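Local coordinates for cytoadherence-linked asexual protein (Toxoplasma gondii, PDB 4Z80) that is a RON2-like protein, probably of the rhoptry neck, whose peptide here binds AMA4, a pairing that probably builds the moving junction during host-cell invasion, at residues A14-P22 and G29-S37. Residues are numbered along the deposited sequence; the frame is centred on the assembly and turned at random.
Sequences APELSGCPP and GTIGDPIAS
The carbonyl oxygen of P34 is met from two directions: a water that bridges it to A14 O donates at 2.7 Å, and the CA-H of S18 approaches with S18 CA 3.3 Å from P34 O. In this AMA4-bound RON2-like peptide a disulfide-closed loop separates helix 10-17 from the irregular C-terminal tail, and two backbone bonds tie that tail to the helix's last residue and the loop just beyond it. A36 N gives a nearly straight bond (168°) to L17 O at 2.8 Å. G19 N reaches D33 O, also at 2.8 Å, almost in line with the carbonyl. Glycine suits position 19 because a side chain there would press on D33 O; instead A36 CB rests 3.6 Å from G19 CA. S18 CB leaves away from the tail, and chi1 of 177° swings OG opposite its own N, where it accepts from C20 N in an ST turn and is hydrogen-bonded to Y163 OH of the AMA4 chain. Long and branched, L17 brings CD2 within 4.0 Å of S37 O, a loose van der Waals contact. C20, whose disulfide to C26 closes the 20-26 loop, sets its SG against the I31-G32 peptide, 3.4 Å from G32 N.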
loop_
_atom_site.group_PDB
_atom_site.type_symbol
_atom_site.label_atom_id
_atom_site.label_comp_id
_atom_site.label_asym_id
_atom_site.label_seq_id
_atom_site.Cartn_x
_atom_site.Cartn_y
_atom_site.Cartn_z
ATOM N N ALA B 14 19.735 0.536 18.649
ATOM C CA ALA B 14 19.826 -0.848 19.137
ATOM C C ALA B 14 21.180 -1.537 18.877
ATOM O O ALA B 14 21.743 -2.126 19.793
ATOM C CB ALA B 14 18.693 -1.690 18.548
ATOM N N PRO B 15 21.709 -1.480 17.641
ATOM C CA PRO B 15 22.985 -2.179 17.414
ATOM C C PRO B 15 24.133 -1.672 18.285
ATOM O O PRO B 15 25.083 -2.409 18.529
ATOM C CB PRO B 15 23.281 -1.923 15.926
ATOM C CG PRO B 15 22.286 -0.912 15.472
ATOM C CD PRO B 15 21.126 -0.970 16.390
ATOM N N GLU B 16 24.037 -0.438 18.756
ATOM C CA GLU B 16 25.100 0.164 19.554
ATOM C C GLU B 16 24.991 -0.237 21.031
ATOM O O GLU B 16 25.918 -0.009 21.812
ATOM C CB GLU B 16 25.057 1.686 19.407
ATOM C CG GLU B 16 24.855 2.152 17.958
ATOM C CD GLU B 16 25.881 1.556 17.013
ATOM O OE1 GLU B 16 27.015 1.284 17.462
ATOM O OE2 GLU B 16 25.555 1.352 15.825
ATOM N N LEU B 17 23.856 -0.829 21.398
ATOM C CA LEU B 17 23.623 -1.309 22.762
ATOM C C LEU B 17 23.749 -2.823 22.854
ATOM O O LEU B 17 23.955 -3.369 23.934
ATOM C CB LEU B 17 22.230 -0.896 23.254
ATOM C CG LEU B 17 21.908 0.597 23.264
ATOM C CD1 LEU B 17 20.512 0.832 23.829
ATOM C CD2 LEU B 17 22.950 1.362 24.057
ATOM N N SER B 18 23.592 -3.498 21.721
ATOM C CA SER B 18 23.557 -4.947 21.678
ATOM C C SER B 18 24.860 -5.567 22.149
ATOM O O SER B 18 25.936 -5.012 21.936
ATOM C CB SER B 18 23.258 -5.422 20.255
ATOM O OG SER B 18 23.279 -6.836 20.163
ATOM N N GLY B 19 24.752 -6.723 22.790
ATOM C CA GLY B 19 25.931 -7.493 23.123
ATOM C C GLY B 19 26.532 -8.149 21.890
ATOM O O GLY B 19 27.695 -8.548 21.907
ATOM N N CYS B 20 25.741 -8.255 20.822
ATOM C CA CYS B 20 26.167 -8.937 19.597
ATOM C C CYS B 20 25.892 -8.120 18.330
ATOM O O CYS B 20 25.115 -8.547 17.471
ATOM C CB CYS B 20 25.463 -10.290 19.480
ATOM S SG CYS B 20 25.915 -11.476 20.772
ATOM N N PRO B 21 26.537 -6.952 18.204
ATOM C CA PRO B 21 26.352 -6.128 17.006
ATOM C C PRO B 21 26.962 -6.789 15.773
ATOM O O PRO B 21 27.825 -7.649 15.923
ATOM C CB PRO B 21 27.089 -4.836 17.351
ATOM C CG PRO B 21 28.154 -5.267 18.321
ATOM C CD PRO B 21 27.528 -6.371 19.129
ATOM N N PRO B 22 26.548 -6.365 14.567
ATOM C CA PRO B 22 25.608 -5.269 14.313
ATOM C C PRO B 22 24.140 -5.677 14.147
ATOM O O PRO B 22 23.299 -4.777 14.050
ATOM C CB PRO B 22 26.135 -4.680 13.004
ATOM C CG PRO B 22 26.680 -5.856 12.277
ATOM C CD PRO B 22 27.272 -6.753 13.343
ATOM N N GLY B 29 27.787 -17.228 16.754
ATOM C CA GLY B 29 26.441 -17.697 16.469
ATOM C C GLY B 29 25.483 -17.620 17.646
ATOM O O GLY B 29 24.297 -17.916 17.497
ATOM N N THR B 30 25.986 -17.238 18.817
ATOM C CA THR B 30 25.121 -17.013 19.974
ATOM C C THR B 30 24.427 -15.663 19.801
ATOM O O THR B 30 24.823 -14.870 18.941
ATOM C CB THR B 30 25.905 -17.034 21.305
ATOM O OG1 THR B 30 26.811 -15.924 21.357
ATOM C CG2 THR B 30 26.688 -18.328 21.452
ATOM N N ILE B 31 23.493 -15.325 20.679
ATOM C CA ILE B 31 22.828 -14.018 20.646
ATOM C C ILE B 31 23.043 -13.150 21.833
ATOM O O ILE B 31 23.533 -13.555 22.835
ATOM C CB ILE B 31 21.292 -14.108 20.550
ATOM C CG1 ILE B 31 20.755 -14.913 21.684
ATOM C CG2 ILE B 31 20.847 -14.689 19.263
ATOM C CD1 ILE B 31 19.396 -14.466 22.146
ATOM N N GLY B 32 22.656 -11.919 21.659
ATOM C CA GLY B 32 22.180 -11.046 22.684
ATOM C C GLY B 32 22.329 -11.414 24.124
ATOM O O GLY B 32 22.023 -12.453 24.573
ATOM N N ASP B 33 22.882 -10.488 24.829
ATOM C CA ASP B 33 22.189 -9.642 25.694
ATOM C C ASP B 33 21.774 -8.516 24.799
ATOM O O ASP B 33 22.607 -7.857 24.256
ATOM C CB ASP B 33 23.080 -9.149 26.801
ATOM C CG ASP B 33 22.380 -8.294 27.758
ATOM O OD1 ASP B 33 21.338 -7.746 27.424
ATOM O OD2 ASP B 33 22.889 -8.154 28.885
ATOM N N PRO B 34 20.475 -8.309 24.661
ATOM C CA PRO B 34 20.076 -7.225 23.756
ATOM C C PRO B 34 20.474 -5.839 24.201
ATOM O O PRO B 34 20.733 -5.023 23.373
ATOM C CB PRO B 34 18.576 -7.371 23.644
ATOM C CG PRO B 34 18.147 -8.081 24.842
ATOM C CD PRO B 34 19.188 -9.052 25.074
ATOM N N ILE B 35 20.528 -5.583 25.503
ATOM C CA ILE B 35 21.018 -4.301 25.995
ATOM C C ILE B 35 22.179 -4.543 26.949
ATOM O O ILE B 35 21.985 -4.794 28.140
ATOM C CB ILE B 35 19.905 -3.491 26.685
ATOM C CG1 ILE B 35 18.759 -3.247 25.692
ATOM C CG2 ILE B 35 20.455 -2.164 27.204
ATOM C CD1 ILE B 35 17.564 -2.495 26.273
ATOM N N ALA B 36 23.389 -4.453 26.406
ATOM C CA ALA B 36 24.593 -4.851 27.129
ATOM C C ALA B 36 25.368 -3.664 27.696
ATOM O O ALA B 36 26.389 -3.849 28.352
ATOM C CB ALA B 36 25.492 -5.669 26.217
ATOM N N SER B 37 24.891 -2.451 27.448
ATOM C CA SER B 37 25.546 -1.260 27.973
ATOM C C SER B 37 24.529 -0.148 28.155
ATOM O O SER B 37 23.384 -0.282 27.724
ATOM C CB SER B 37 26.672 -0.804 27.042
ATOM O OG SER B 37 26.162 -0.412 25.780
ATOM O OXT SER B 37 24.825 0.896 28.742
HETATM O O HOH W 1 19.957 -3.118 21.660
#